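Local coordinates for protein Lysine/ornithine decarboxylase (PDB 5GJO) that catalyses, as a homodimer, the pyridoxal 5'-phosphate-dependent decarboxylation of L-lysine to cadaverine and of L-ornithine to putrescine, at residues I19-L24 against N267-V272; N4-E9 against K344-E349; S27-E32 against I371-P376; Q36-H41 against A235-I240. The protein carries 2 engineered substitutions. One frame throughout, in Å; residues are numbered along the deposited sequence.

How the contacts relate
From the N terminus, 4-9 is the first of these segments: contact 2 brings it to 344-349 and so closes a very long loop. Contact 1 follows, pairing 19-24 with 267-272 within that loop, and the two touch because strands 266-276 and 344-347 are neighbours in one mixed sheet. Contact 3 joins 27-32 to 371-376 and crosses both; it packs on contact 2 through Phe5, Leu7 and Phe372. Contact 4, 36-41 with 235-240, is enclosed by all three and shares helix 28-41 with contact 3. Contacts 1 to 3 join the N-terminal region and the start of helix 28-41 to the mixed sheet and the segment after it; contact 4 joins two barrel helices.

Contact 1: I19-L24 against N267-V272; sequences IPTPFL and NLVTSV
Thr21 is the first residue of 19-24 to meet the strand, through a hydroxyl-to-hydroxyl bond in which Ser271 OG donates to Thr21 OG1 at 2.7 Å. Its chi1 of 55° sets OG1 between the backbone N and the carbonyl carbon, and Asp287 is a second partner of that oxygen, as Lys344 is of Ser271 OG. Pro22 follows a cis peptide bond; having no N-H to give, it offers its CA, 3.2 Å from Val269 O, in a CA-H...O contact. With Phe23 true sheet pairing begins. Its N donates to Val269 O at 3.1 Å and its O accepts from Val269 N at 2.9 Å, the two bonds of an antiparallel hydrogen-bonded pair. Strand 23-26 precedes the first strand of the parallel barrel and strand 266-276 follows the last, an arrangement that brings both ends of the barrel chain together in the mixed sheet of the second domain, as in other fold type III decarboxylases. The Phe23 ring lies between Ile19 CG2 on one face and Val269 CB on the other, both offset toward the rim, the latter a CH-pi contact 4.0 Å from the ring centroid. On the opposite side of the sheet Leu24 and Leu268 form the next, non-hydrogen-bonded pair, where Leu24 CD2 rests 3.9 Å from Leu268 CB and Leu24 CA faces Asn267 O at 3.3 Å.

Contact 2: N4-E9 against K344-E349; sequences NFRLSE and KVLVTE. With SO4 (sulfate ion), chain F; SO4 (sulfate ion), chain E.
Leu346 turns its side chain from strand 344-347 toward Arg6 and Leu7. CD1 packs 3.9 Å from Leu7 CD1, the two side chains crossing at about a right angle; CD2 lies 3.4 Å from Leu7 O and also approaches the Arg6 CG methylene. An alanine here would probably cost Leu7 CD1 this contact and open a gap between strand 344-347 and the N-terminal segment. Thr348 CG2 meets the same Arg6 CG at 4.0 Å. The Arg6 chain runs on extended, and its guanidinium takes the chain E sulfate at its edge, NH1 donating to O1 at 3.1 Å; Glu9 N donates to O3 of the chain F sulfate at 2.8 Å, both ions probably from the crystallisation liquor. Glu349 has a chain bent at chi2 (79°), its OE2 3.2 Å from Asn4 CB. A water accepts from Glu349 N at 2.8 Å and lies within hydrogen-bonding reach of Phe5 O and Glu349 OE2. No clear direct hydrogen bond joins the two segments: the chemistry is aliphatic packing in the middle and a water lodged between polar groups at the Glu349 end, while the Asn267 side chain, from the neighbouring strand, holds Phe5 O and Leu7 N.

Contact 3: S27-E32 against I371-P376; sequences SLDKVE and IFEDQP
Glu373 presents its carboxylate to the first turn of helix 28-41, where two backbone N-H groups take one oxygen each. Leu28 N donates to OE2 of Glu373 at 2.9 Å, on the syn side though 35° out of the carboxylate plane. Asp29 N reaches Glu373 OE1, also at 2.9 Å, but from above that plane. A bend at chi2 (73°) turns CD of the glutamate back toward the helix start. One step further on, the helix supplies its own cap: Ser27 OG, at the N-cap position, accepts from Lys30 N at 3.0 Å. Three N-H groups at the helix start are thus satisfied by side chains, and the positive end of the helix would be expected to favour the charged form of Glu373. Asp29 would probably work against this: its OD1 lies 3.6 Å from Glu373 OE1, a like-charge approach that is probably eased by the hydrogen bond of Asp29 OD2 with Tyr378. Within 371-376, Ile371 O accepts from Asp374 N and Gln375 NE2 on opposite faces of its plane, both bonds lying within the 3-10 turn that carries the glutamate and the residues just after it. Apolar packing comes from Leu28 CD1, which touches Ile371 CG2 at 3.7 Å; Ser27 CA approaches Phe372 CB more loosely, at 4.2 Å. Leu28 continues onto helix 57-65, whereas the Phe372 ring meets that of Phe5. The contact therefore joins a barrel helix to the turn linking strand 369-371, a parallel neighbour of strand 23-26, with helix 376-384.

Contact 4: Q36-H41 against A235-I240; sequences QFMRRH and AMMEAI
His41 uses the edge of its imidazole to bind Glu238: ND1 donates to OE2 at 2.7 Å, nearly in the ring plane, with an N-H...O angle of 166°. The oxygen is met on its anti side, and carboxylate and ring planes stand 74° apart. Arg40 CG lies over one face of the imidazole. The Phe37 ring, for its part, has His41 CD2 centred over one face, 3.3 Å above the plane, and Met237 SD at its edge, 5.0 Å from the centroid, a Met-aromatic contact. An alanine in place of His41 would probably leave Glu238 OE2 without this N-H partner and take away the imidazole carbon that lies over the Phe37 ring. The helices involved, 28-41 and 233-247, precede the first and last strands of the parallel barrel, 45-50 and 252-255, which are neighbours in it; the contact thus lies on the seam where the barrel closes. Here the short helical segments approach to 9.4 Å between axes and cross at -43°. Met237 runs extended beyond CG into the interface, and its CE meets Met38 CE at 3.7 Å; both methionines and Phe37 also touch Tyr260 of helix 259-263. Nearer the backbones, His41 CB packs 3.7 Å from Met237 CB. A water lies within hydrogen-bonding reach of His41 O and, at 2.6 Å, of Glu238 OE1.

Contact 1: I19-L24 against N267-V272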
loop_
_atom_site.group_PDB
_atom_site.type_symbol
_atom_site.label_atom_id
_atom_site.label_comp_id
_atom_site.label_asym_id
_atom_site.label_seq_id
_atom_site.Cartn_x
_atom_site.Cartn_y
_atom_site.Cartn_z
ATOM N N ILE A 19 12.406 11.491 19.221
ATOM C CA ILE A 19 11.850 11.363 17.896
ATOM C C ILE A 19 10.385 10.942 17.948
ATOM O O ILE A 19 10.081 9.925 18.503
ATOM C CB ILE A 19 12.627 10.284 17.111
ATOM C CG1 ILE A 19 14.133 10.564 17.095
ATOM C CG2 ILE A 19 12.096 10.134 15.706
ATOM C CD1 ILE A 19 14.964 9.373 16.700
ATOM N N PRO A 20 9.489 11.689 17.318
ATOM C CA PRO A 20 8.097 11.265 17.367
ATOM C C PRO A 20 7.813 9.959 16.647
ATOM O O PRO A 20 8.240 9.740 15.514
ATOM C CB PRO A 20 7.314 12.371 16.614
ATOM C CG PRO A 20 8.288 13.392 16.227
ATOM C CD PRO A 20 9.696 12.923 16.495
ATOM N N THR A 21 7.062 9.115 17.304
ATOM C CA THR A 21 6.628 7.867 16.740
ATOM C C THR A 21 5.584 8.091 15.674
ATOM O O THR A 21 4.833 9.075 15.780
ATOM C CB THR A 21 6.079 6.929 17.813
ATOM O OG1 THR A 21 5.035 7.551 18.553
ATOM C CG2 THR A 21 7.172 6.489 18.730
ATOM N N PRO A 22 5.401 7.156 14.745
ATOM C CA PRO A 22 6.198 5.959 14.574
ATOM C C PRO A 22 7.479 6.273 13.796
ATOM O O PRO A 22 7.544 7.176 12.903
ATOM C CB PRO A 22 5.283 5.099 13.710
ATOM C CG PRO A 22 4.531 6.128 12.892
ATOM C CD PRO A 22 4.320 7.248 13.777
ATOM N N PHE A 23 8.503 5.479 14.023
ATOM C CA PHE A 23 9.689 5.491 13.200
ATOM C C PHE A 23 10.347 4.169 13.160
ATOM O O PHE A 23 10.222 3.378 14.144
ATOM C CB PHE A 23 10.664 6.566 13.711
ATOM C CG PHE A 23 11.097 6.397 15.152
ATOM C CD1 PHE A 23 12.235 5.683 15.485
ATOM C CD2 PHE A 23 10.378 6.994 16.156
ATOM C CE1 PHE A 23 12.596 5.549 16.836
ATOM C CE2 PHE A 23 10.751 6.873 17.471
ATOM C CZ PHE A 23 11.829 6.111 17.782
ATOM N N LEU A 24 11.079 3.925 12.077
ATOM C CA LEU A 24 11.949 2.769 11.965
ATOM C C LEU A 24 13.342 3.117 12.385
ATOM O O LEU A 24 13.794 4.250 12.168
ATOM C CB LEU A 24 11.985 2.249 10.545
ATOM C CG LEU A 24 10.627 1.726 10.015
ATOM C CD1 LEU A 24 10.592 1.767 8.527
ATOM C CD2 LEU A 24 10.336 0.312 10.453
ATOM N N ASN A 267 14.093 -2.125 13.198
ATOM C CA ASN A 267 13.024 -2.257 14.179
ATOM C C ASN A 267 12.055 -1.092 13.966
ATOM O O ASN A 267 12.452 -0.055 13.538
ATOM C CB ASN A 267 13.517 -2.160 15.630
ATOM C CG ASN A 267 14.357 -3.343 16.094
ATOM O OD1 ASN A 267 14.785 -3.374 17.234
ATOM N ND2 ASN A 267 14.593 -4.300 15.219
ATOM N N LEU A 268 10.785 -1.313 14.260
ATOM C CA LEU A 268 9.781 -0.265 14.339
ATOM C C LEU A 268 9.469 0.094 15.747
ATOM O O LEU A 268 9.223 -0.819 16.628
ATOM C CB LEU A 268 8.468 -0.703 13.697
ATOM C CG LEU A 268 7.292 0.231 13.819
ATOM C CD1 LEU A 268 7.468 1.464 12.938
ATOM C CD2 LEU A 268 6.077 -0.579 13.333
ATOM N N VAL A 269 9.420 1.387 16.022
ATOM C CA VAL A 269 8.965 1.915 17.332
ATOM C C VAL A 269 7.662 2.687 17.120
ATOM O O VAL A 269 7.605 3.636 16.302
ATOM C CB VAL A 269 9.980 2.857 17.989
ATOM C CG1 VAL A 269 9.505 3.261 19.375
ATOM C CG2 VAL A 269 11.364 2.151 18.113
ATOM N N THR A 270 6.646 2.256 17.808
ATOM C CA THR A 270 5.300 2.806 17.667
ATOM C C THR A 270 4.684 3.026 19.024
ATOM O O THR A 270 4.915 2.222 19.958
ATOM C CB THR A 270 4.477 1.992 16.667
ATOM O OG1 THR A 270 3.149 2.510 16.594
ATOM C CG2 THR A 270 4.370 0.557 17.076
ATOM N N SER A 271 3.880 4.071 19.160
ATOM C CA SER A 271 3.205 4.364 20.446
ATOM C C SER A 271 1.760 3.883 20.456
ATOM O O SER A 271 1.052 3.948 19.422
ATOM C CB SER A 271 3.176 5.864 20.732
ATOM O OG SER A 271 4.485 6.348 20.888
ATOM N N VAL A 272 1.333 3.511 21.654
ATOM C CA VAL A 272 -0.100 3.350 21.988
ATOM C C VAL A 272 -0.732 4.755 22.067
ATOM O O VAL A 272 -0.349 5.606 22.873
ATOM C CB VAL A 272 -0.324 2.577 23.332
ATOM C CG1 VAL A 272 -1.845 2.449 23.674
ATOM C CG2 VAL A 272 0.362 1.238 23.224
#

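Contact 2: N4-E9 against K344-E349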
loop_
_atom_site.group_PDB
_atom_site.type_symbol
_atom_site.label_atom_id
_atom_site.label_comp_id
_atom_site.label_asym_id
_atom_site.label_seq_id
_atom_site.Cartn_x
_atom_site.Cartn_y
_atom_site.Cartn_z
ATOM N N ASN A 4 20.015 -10.908 15.835
ATOM C CA ASN A 4 19.189 -9.956 15.136
ATOM C C ASN A 4 19.319 -8.570 15.781
ATOM O O ASN A 4 19.608 -8.503 16.964
ATOM C CB ASN A 4 17.733 -10.391 15.173
ATOM C CG ASN A 4 17.503 -11.713 14.482
ATOM O OD1 ASN A 4 18.183 -12.057 13.555
ATOM N ND2 ASN A 4 16.605 -12.495 15.053
ATOM N N PHE A 5 19.142 -7.465 15.044
ATOM C CA PHE A 5 19.228 -6.156 15.682
ATOM C C PHE A 5 17.940 -5.966 16.495
ATOM O O PHE A 5 16.786 -6.209 16.017
ATOM C CB PHE A 5 19.332 -5.077 14.595
ATOM C CG PHE A 5 19.243 -3.689 15.121
ATOM C CD1 PHE A 5 20.164 -3.246 16.026
ATOM C CD2 PHE A 5 18.176 -2.819 14.754
ATOM C CE1 PHE A 5 20.091 -1.948 16.528
ATOM C CE2 PHE A 5 18.113 -1.537 15.249
ATOM C CZ PHE A 5 19.069 -1.095 16.122
ATOM N N ARG A 6 18.099 -5.570 17.747
ATOM C CA ARG A 6 16.964 -5.340 18.606
ATOM C C ARG A 6 17.288 -4.222 19.553
ATOM O O ARG A 6 18.258 -4.321 20.353
ATOM C CB ARG A 6 16.717 -6.588 19.452
ATOM C CG ARG A 6 15.566 -6.360 20.426
ATOM C CD ARG A 6 15.000 -7.662 21.044
ATOM N NE ARG A 6 14.007 -7.315 22.085
ATOM C CZ ARG A 6 13.178 -8.180 22.665
ATOM N NH1 ARG A 6 13.215 -9.441 22.328
ATOM N NH2 ARG A 6 12.324 -7.751 23.618
ATOM N N LEU A 7 16.439 -3.232 19.593
ATOM C CA LEU A 7 16.575 -2.187 20.548
ATOM C C LEU A 7 16.219 -2.676 21.946
ATOM O O LEU A 7 15.280 -3.401 22.125
ATOM C CB LEU A 7 15.646 -1.013 20.191
ATOM C CG LEU A 7 15.989 -0.280 18.883
ATOM C CD1 LEU A 7 14.855 0.593 18.493
ATOM C CD2 LEU A 7 17.312 0.473 18.907
ATOM N N SER A 8 16.935 -2.189 22.957
ATOM C CA SER A 8 16.549 -2.408 24.318
ATOM C C SER A 8 15.408 -1.507 24.739
ATOM O O SER A 8 15.158 -0.517 24.165
ATOM C CB SER A 8 17.736 -2.173 25.266
ATOM O OG SER A 8 17.991 -0.798 25.401
ATOM N N GLU A 9 14.736 -1.848 25.818
ATOM C CA GLU A 9 13.686 -1.006 26.384
ATOM C C GLU A 9 14.198 0.407 26.670
ATOM O O GLU A 9 13.520 1.391 26.320
ATOM C CB GLU A 9 13.090 -1.599 27.670
ATOM C CG GLU A 9 11.925 -0.758 28.187
ATOM C CD GLU A 9 11.211 -1.367 29.405
ATOM O OE1 GLU A 9 11.544 -2.498 29.801
ATOM O OE2 GLU A 9 10.322 -0.682 29.910
ATOM N N LYS A 344 5.355 2.769 24.487
ATOM C CA LYS A 344 5.900 2.400 23.199
ATOM C C LYS A 344 5.996 0.894 23.130
ATOM O O LYS A 344 6.315 0.257 24.097
ATOM C CB LYS A 344 7.275 3.021 22.957
ATOM C CG LYS A 344 7.243 4.513 22.674
ATOM C CD LYS A 344 7.027 5.272 23.960
ATOM C CE LYS A 344 6.937 6.760 23.726
ATOM N NZ LYS A 344 5.614 7.242 23.237
ATOM N N VAL A 345 5.680 0.355 21.970
ATOM C CA VAL A 345 5.943 -1.026 21.661
ATOM C C VAL A 345 6.982 -1.111 20.565
ATOM O O VAL A 345 7.236 -0.117 19.806
ATOM C CB VAL A 345 4.665 -1.836 21.267
ATOM C CG1 VAL A 345 3.700 -1.846 22.445
ATOM C CG2 VAL A 345 4.025 -1.360 19.984
ATOM N N LEU A 346 7.562 -2.302 20.488
ATOM C CA LEU A 346 8.669 -2.546 19.550
ATOM C C LEU A 346 8.400 -3.688 18.622
ATOM O O LEU A 346 8.030 -4.761 19.074
ATOM C CB LEU A 346 9.965 -2.784 20.332
ATOM C CG LEU A 346 11.252 -3.109 19.549
ATOM C CD1 LEU A 346 11.806 -1.878 18.863
ATOM C CD2 LEU A 346 12.360 -3.780 20.435
ATOM N N VAL A 347 8.617 -3.485 17.308
ATOM C CA VAL A 347 8.486 -4.558 16.373
ATOM C C VAL A 347 9.852 -4.824 15.715
ATOM O O VAL A 347 10.498 -3.882 15.155
ATOM C CB VAL A 347 7.438 -4.286 15.270
ATOM C CG1 VAL A 347 7.210 -5.521 14.409
ATOM C CG2 VAL A 347 6.139 -3.894 15.911
ATOM N N THR A 348 10.307 -6.065 15.795
ATOM C CA THR A 348 11.684 -6.458 15.346
ATOM C C THR A 348 11.599 -7.077 13.947
ATOM O O THR A 348 10.481 -7.368 13.496
ATOM C CB THR A 348 12.463 -7.341 16.339
ATOM O OG1 THR A 348 11.695 -8.545 16.682
ATOM C CG2 THR A 348 12.768 -6.535 17.538
ATOM N N GLU A 349 12.737 -7.294 13.289
ATOM C CA GLU A 349 12.778 -7.946 11.982
ATOM C C GLU A 349 11.777 -7.285 11.006
ATOM O O GLU A 349 11.020 -7.999 10.298
ATOM C CB GLU A 349 12.543 -9.471 12.096
ATOM C CG GLU A 349 13.696 -10.206 12.865
ATOM C CD GLU A 349 13.611 -10.063 14.358
ATOM O OE1 GLU A 349 12.574 -10.356 14.974
ATOM O OE2 GLU A 349 14.593 -9.637 14.983
HETATM S S SO4 F . 15.481 -5.171 27.299
HETATM O O1 SO4 F . 16.907 -5.418 27.426
HETATM O O2 SO4 F . 15.028 -5.352 25.933
HETATM O O3 SO4 F . 15.156 -3.857 27.764
HETATM O O4 SO4 F . 14.816 -6.172 28.132
HETATM S S SO4 E . 9.797 -10.898 24.278
HETATM O O1 SO4 E . 11.179 -11.275 23.855
HETATM O O2 SO4 E . 8.824 -11.745 23.551
HETATM O O3 SO4 E . 9.793 -11.088 25.750
HETATM O O4 SO4 E . 9.380 -9.479 24.093
HETATM O O HOH W 1 15.534 -7.241 13.815
#

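Contact 3: S27-E32 against I371-P376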
loop_
_atom_site.group_PDB
_atom_site.type_symbol
_atom_site.label_atom_id
_atom_site.label_comp_id
_atom_site.label_asym_id
_atom_site.label_seq_id
_atom_site.Cartn_x
_atom_site.Cartn_y
_atom_site.Cartn_z
ATOM N N SER A 27 20.001 -0.511 11.539
ATOM C CA SER A 27 21.411 -0.672 11.944
ATOM C C SER A 27 22.289 -1.000 10.733
ATOM O O SER A 27 22.181 -2.052 10.121
ATOM C CB SER A 27 21.562 -1.732 13.012
ATOM O OG SER A 27 22.936 -2.164 13.151
ATOM N N LEU A 28 23.115 -0.041 10.360
ATOM C CA LEU A 28 24.053 -0.240 9.235
ATOM C C LEU A 28 25.007 -1.352 9.581
ATOM O O LEU A 28 25.425 -2.131 8.702
ATOM C CB LEU A 28 24.805 1.051 8.964
ATOM C CG LEU A 28 23.977 2.178 8.407
ATOM C CD1 LEU A 28 24.832 3.428 8.165
ATOM C CD2 LEU A 28 23.131 1.876 7.157
ATOM N N ASP A 29 25.455 -1.413 10.842
ATOM C CA ASP A 29 26.386 -2.470 11.235
ATOM C C ASP A 29 25.757 -3.862 11.031
ATOM O O ASP A 29 26.451 -4.797 10.610
ATOM C CB ASP A 29 26.872 -2.366 12.655
ATOM C CG ASP A 29 27.890 -1.216 12.885
ATOM O OD1 ASP A 29 28.183 -0.432 11.947
ATOM O OD2 ASP A 29 28.259 -1.091 14.087
ATOM N N LYS A 30 24.441 -3.976 11.254
ATOM C CA LYS A 30 23.807 -5.296 11.085
ATOM C C LYS A 30 23.655 -5.554 9.569
ATOM O O LYS A 30 23.853 -6.747 9.162
ATOM C CB LYS A 30 22.406 -5.379 11.724
ATOM C CG LYS A 30 21.709 -6.739 11.582
ATOM C CD LYS A 30 22.457 -7.946 12.154
ATOM C CE LYS A 30 21.650 -9.180 11.809
ATOM N NZ LYS A 30 22.465 -10.377 11.904
ATOM N N VAL A 31 23.366 -4.532 8.766
ATOM C CA VAL A 31 23.363 -4.747 7.283
ATOM C C VAL A 31 24.737 -5.255 6.831
ATOM O O VAL A 31 24.887 -6.228 6.085
ATOM C CB VAL A 31 22.932 -3.518 6.498
ATOM C CG1 VAL A 31 23.087 -3.752 5.009
ATOM C CG2 VAL A 31 21.454 -3.195 6.859
ATOM N N GLU A 32 25.788 -4.608 7.340
ATOM C CA GLU A 32 27.126 -5.060 6.987
ATOM C C GLU A 32 27.428 -6.460 7.421
ATOM O O GLU A 32 28.028 -7.222 6.618
ATOM C CB GLU A 32 28.154 -3.998 7.524
ATOM C CG GLU A 32 29.604 -4.396 7.305
ATOM C CD GLU A 32 30.607 -3.220 7.573
ATOM O OE1 GLU A 32 30.220 -2.158 8.013
ATOM O OE2 GLU A 32 31.819 -3.433 7.487
ATOM N N ILE A 371 18.763 6.277 11.170
ATOM C CA ILE A 371 20.006 5.538 11.115
ATOM C C ILE A 371 20.567 5.405 12.535
ATOM O O ILE A 371 20.964 6.388 13.145
ATOM C CB ILE A 371 21.055 6.139 10.158
ATOM C CG1 ILE A 371 20.461 6.362 8.758
ATOM C CG2 ILE A 371 22.324 5.303 10.126
ATOM C CD1 ILE A 371 19.861 5.085 8.179
ATOM N N PHE A 372 20.632 4.193 13.027
ATOM C CA PHE A 372 21.002 3.932 14.411
ATOM C C PHE A 372 22.425 4.418 14.742
ATOM O O PHE A 372 22.681 5.049 15.766
ATOM C CB PHE A 372 20.906 2.451 14.741
ATOM C CG PHE A 372 21.087 2.116 16.192
ATOM C CD1 PHE A 372 20.289 2.701 17.121
ATOM C CD2 PHE A 372 22.005 1.236 16.593
ATOM C CE1 PHE A 372 20.406 2.399 18.480
ATOM C CE2 PHE A 372 22.139 0.910 17.953
ATOM C CZ PHE A 372 21.359 1.498 18.891
ATOM N N GLU A 373 23.316 4.279 13.795
ATOM C CA GLU A 373 24.761 4.616 14.014
ATOM C C GLU A 373 24.965 6.147 14.076
ATOM O O GLU A 373 26.053 6.594 14.513
ATOM C CB GLU A 373 25.647 3.993 12.915
ATOM C CG GLU A 373 25.882 2.528 12.989
ATOM C CD GLU A 373 24.698 1.693 12.617
ATOM O OE1 GLU A 373 24.818 0.493 12.899
ATOM O OE2 GLU A 373 23.691 2.233 12.047
ATOM N N ASP A 374 23.950 6.915 13.734
ATOM C CA ASP A 374 24.020 8.359 13.878
ATOM C C ASP A 374 23.442 8.848 15.214
ATOM O O ASP A 374 23.337 10.026 15.435
ATOM C CB ASP A 374 23.327 9.062 12.719
ATOM C CG ASP A 374 24.071 8.896 11.416
ATOM O OD1 ASP A 374 25.271 8.661 11.472
ATOM O OD2 ASP A 374 23.448 8.991 10.358
ATOM N N GLN A 375 23.039 7.917 16.062
ATOM C CA GLN A 375 22.310 8.266 17.303
ATOM C C GLN A 375 23.203 8.016 18.488
ATOM O O GLN A 375 24.016 7.196 18.446
ATOM C CB GLN A 375 21.057 7.397 17.559
ATOM C CG GLN A 375 20.119 7.343 16.343
ATOM C CD GLN A 375 19.723 8.695 15.851
ATOM O OE1 GLN A 375 19.304 9.575 16.628
ATOM N NE2 GLN A 375 19.789 8.873 14.550
ATOM N N PRO A 376 22.999 8.771 19.570
ATOM C CA PRO A 376 23.832 8.575 20.730
ATOM C C PRO A 376 23.650 7.228 21.354
ATOM O O PRO A 376 24.553 6.732 21.989
ATOM C CB PRO A 376 23.364 9.647 21.722
ATOM C CG PRO A 376 22.073 10.166 21.238
ATOM C CD PRO A 376 22.101 9.945 19.732
#

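Contact 4: Q36-H41 against A235-I240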
loop_
_atom_site.group_PDB
_atom_site.type_symbol
_atom_site.label_atom_id
_atom_site.label_comp_id
_atom_site.label_asym_id
_atom_site.label_seq_id
_atom_site.Cartn_x
_atom_site.Cartn_y
_atom_site.Cartn_z
ATOM N N GLN A 36 28.504 -9.526 4.987
ATOM C CA GLN A 36 29.709 -10.343 5.203
ATOM C C GLN A 36 29.424 -11.803 5.455
ATOM O O GLN A 36 30.195 -12.639 5.011
ATOM C CB GLN A 36 30.587 -9.785 6.323
ATOM C CG GLN A 36 31.176 -8.416 5.931
ATOM C CD GLN A 36 31.957 -8.325 4.558
ATOM O OE1 GLN A 36 32.449 -9.324 3.966
ATOM N NE2 GLN A 36 32.040 -7.104 4.040
ATOM N N PHE A 37 28.364 -12.121 6.175
ATOM C CA PHE A 37 27.974 -13.488 6.387
ATOM C C PHE A 37 27.705 -14.176 5.026
ATOM O O PHE A 37 28.081 -15.310 4.834
ATOM C CB PHE A 37 26.719 -13.516 7.246
ATOM C CG PHE A 37 26.175 -14.873 7.583
ATOM C CD1 PHE A 37 25.276 -15.477 6.751
ATOM C CD2 PHE A 37 26.480 -15.479 8.800
ATOM C CE1 PHE A 37 24.710 -16.704 7.080
ATOM C CE2 PHE A 37 25.884 -16.689 9.160
ATOM C CZ PHE A 37 24.995 -17.298 8.287
ATOM N N MET A 38 27.020 -13.495 4.133
ATOM C CA MET A 38 26.729 -14.070 2.788
ATOM C C MET A 38 28.030 -14.263 1.997
ATOM O O MET A 38 28.215 -15.255 1.332
ATOM C CB MET A 38 25.732 -13.220 1.979
ATOM C CG MET A 38 25.433 -13.825 0.648
ATOM S SD MET A 38 23.948 -13.043 -0.078
ATOM C CE MET A 38 22.764 -13.981 0.822
ATOM N N ARG A 39 28.935 -13.308 2.062
ATOM C CA ARG A 39 30.277 -13.449 1.449
ATOM C C ARG A 39 31.060 -14.623 2.007
ATOM O O ARG A 39 31.758 -15.293 1.234
ATOM C CB ARG A 39 31.075 -12.115 1.537
ATOM C CG ARG A 39 30.530 -10.916 0.785
ATOM C CD ARG A 39 30.192 -11.193 -0.698
ATOM N NE ARG A 39 31.428 -11.468 -1.427
ATOM C CZ ARG A 39 31.679 -12.504 -2.228
ATOM N NH1 ARG A 39 32.888 -12.544 -2.813
ATOM N NH2 ARG A 39 30.779 -13.437 -2.521
ATOM N N ARG A 40 30.988 -14.829 3.308
ATOM C CA ARG A 40 31.601 -15.953 3.985
ATOM C C ARG A 40 31.025 -17.337 3.661
ATOM O O ARG A 40 31.763 -18.258 3.448
ATOM C CB ARG A 40 31.548 -15.697 5.479
ATOM C CG ARG A 40 32.211 -16.696 6.381
ATOM C CD ARG A 40 31.918 -16.339 7.839
ATOM N NE ARG A 40 32.127 -14.920 8.085
ATOM C CZ ARG A 40 31.270 -14.059 8.639
ATOM N NH1 ARG A 40 31.645 -12.814 8.775
ATOM N NH2 ARG A 40 30.087 -14.411 9.077
ATOM N N HIS A 41 29.707 -17.453 3.606
ATOM C CA HIS A 41 29.045 -18.757 3.433
ATOM C C HIS A 41 28.655 -19.054 2.015
ATOM O O HIS A 41 28.424 -20.194 1.685
ATOM C CB HIS A 41 27.825 -18.865 4.362
ATOM C CG HIS A 41 28.206 -18.862 5.814
ATOM N ND1 HIS A 41 28.922 -19.881 6.382
ATOM C CD2 HIS A 41 28.066 -17.915 6.780
ATOM C CE1 HIS A 41 29.187 -19.585 7.652
ATOM N NE2 HIS A 41 28.695 -18.381 7.910
ATOM N N ALA A 235 23.887 -23.201 6.873
ATOM C CA ALA A 235 23.852 -24.503 6.176
ATOM C C ALA A 235 23.198 -24.343 4.828
ATOM O O ALA A 235 23.703 -24.936 3.817
ATOM C CB ALA A 235 23.143 -25.568 6.945
ATOM N N MET A 236 22.104 -23.578 4.779
ATOM C CA MET A 236 21.506 -23.266 3.450
ATOM C C MET A 236 22.508 -22.665 2.491
ATOM O O MET A 236 22.681 -23.155 1.315
ATOM C CB MET A 236 20.296 -22.353 3.578
ATOM C CG MET A 236 19.726 -21.891 2.239
ATOM S SD MET A 236 18.304 -20.782 2.504
ATOM C CE MET A 236 16.887 -21.888 2.421
ATOM N N MET A 237 23.191 -21.595 2.915
ATOM C CA MET A 237 24.064 -20.949 2.030
ATOM C C MET A 237 25.276 -21.864 1.639
ATOM O O MET A 237 25.668 -21.880 0.441
ATOM C CB MET A 237 24.592 -19.656 2.644
ATOM C CG MET A 237 23.455 -18.617 2.739
ATOM S SD MET A 237 24.103 -17.040 3.278
ATOM C CE MET A 237 22.483 -16.321 3.674
ATOM N N GLU A 238 25.814 -22.608 2.587
ATOM C CA GLU A 238 26.943 -23.469 2.300
ATOM C C GLU A 238 26.565 -24.540 1.273
ATOM O O GLU A 238 27.352 -24.878 0.439
ATOM C CB GLU A 238 27.480 -24.132 3.562
ATOM C CG GLU A 238 28.062 -23.185 4.588
ATOM C CD GLU A 238 29.526 -22.877 4.363
ATOM O OE1 GLU A 238 30.131 -23.501 3.478
ATOM O OE2 GLU A 238 30.061 -21.998 5.059
ATOM N N ALA A 239 25.361 -25.080 1.392
ATOM C CA ALA A 239 24.845 -26.141 0.474
ATOM C C ALA A 239 24.647 -25.566 -0.912
ATOM O O ALA A 239 25.018 -26.221 -1.913
ATOM C CB ALA A 239 23.559 -26.721 0.986
ATOM N N ILE A 240 24.160 -24.350 -1.009
ATOM C CA ILE A 240 24.074 -23.675 -2.327
ATOM C C ILE A 240 25.489 -23.495 -2.901
ATOM O O ILE A 240 25.781 -23.789 -4.100
ATOM C CB ILE A 240 23.280 -22.414 -2.226
ATOM C CG1 ILE A 240 21.824 -22.669 -1.856
ATOM C CG2 ILE A 240 23.287 -21.603 -3.495
ATOM C CD1 ILE A 240 21.075 -21.449 -1.359
HETATM O O HOH W 2 30.888 -21.738 1.786
#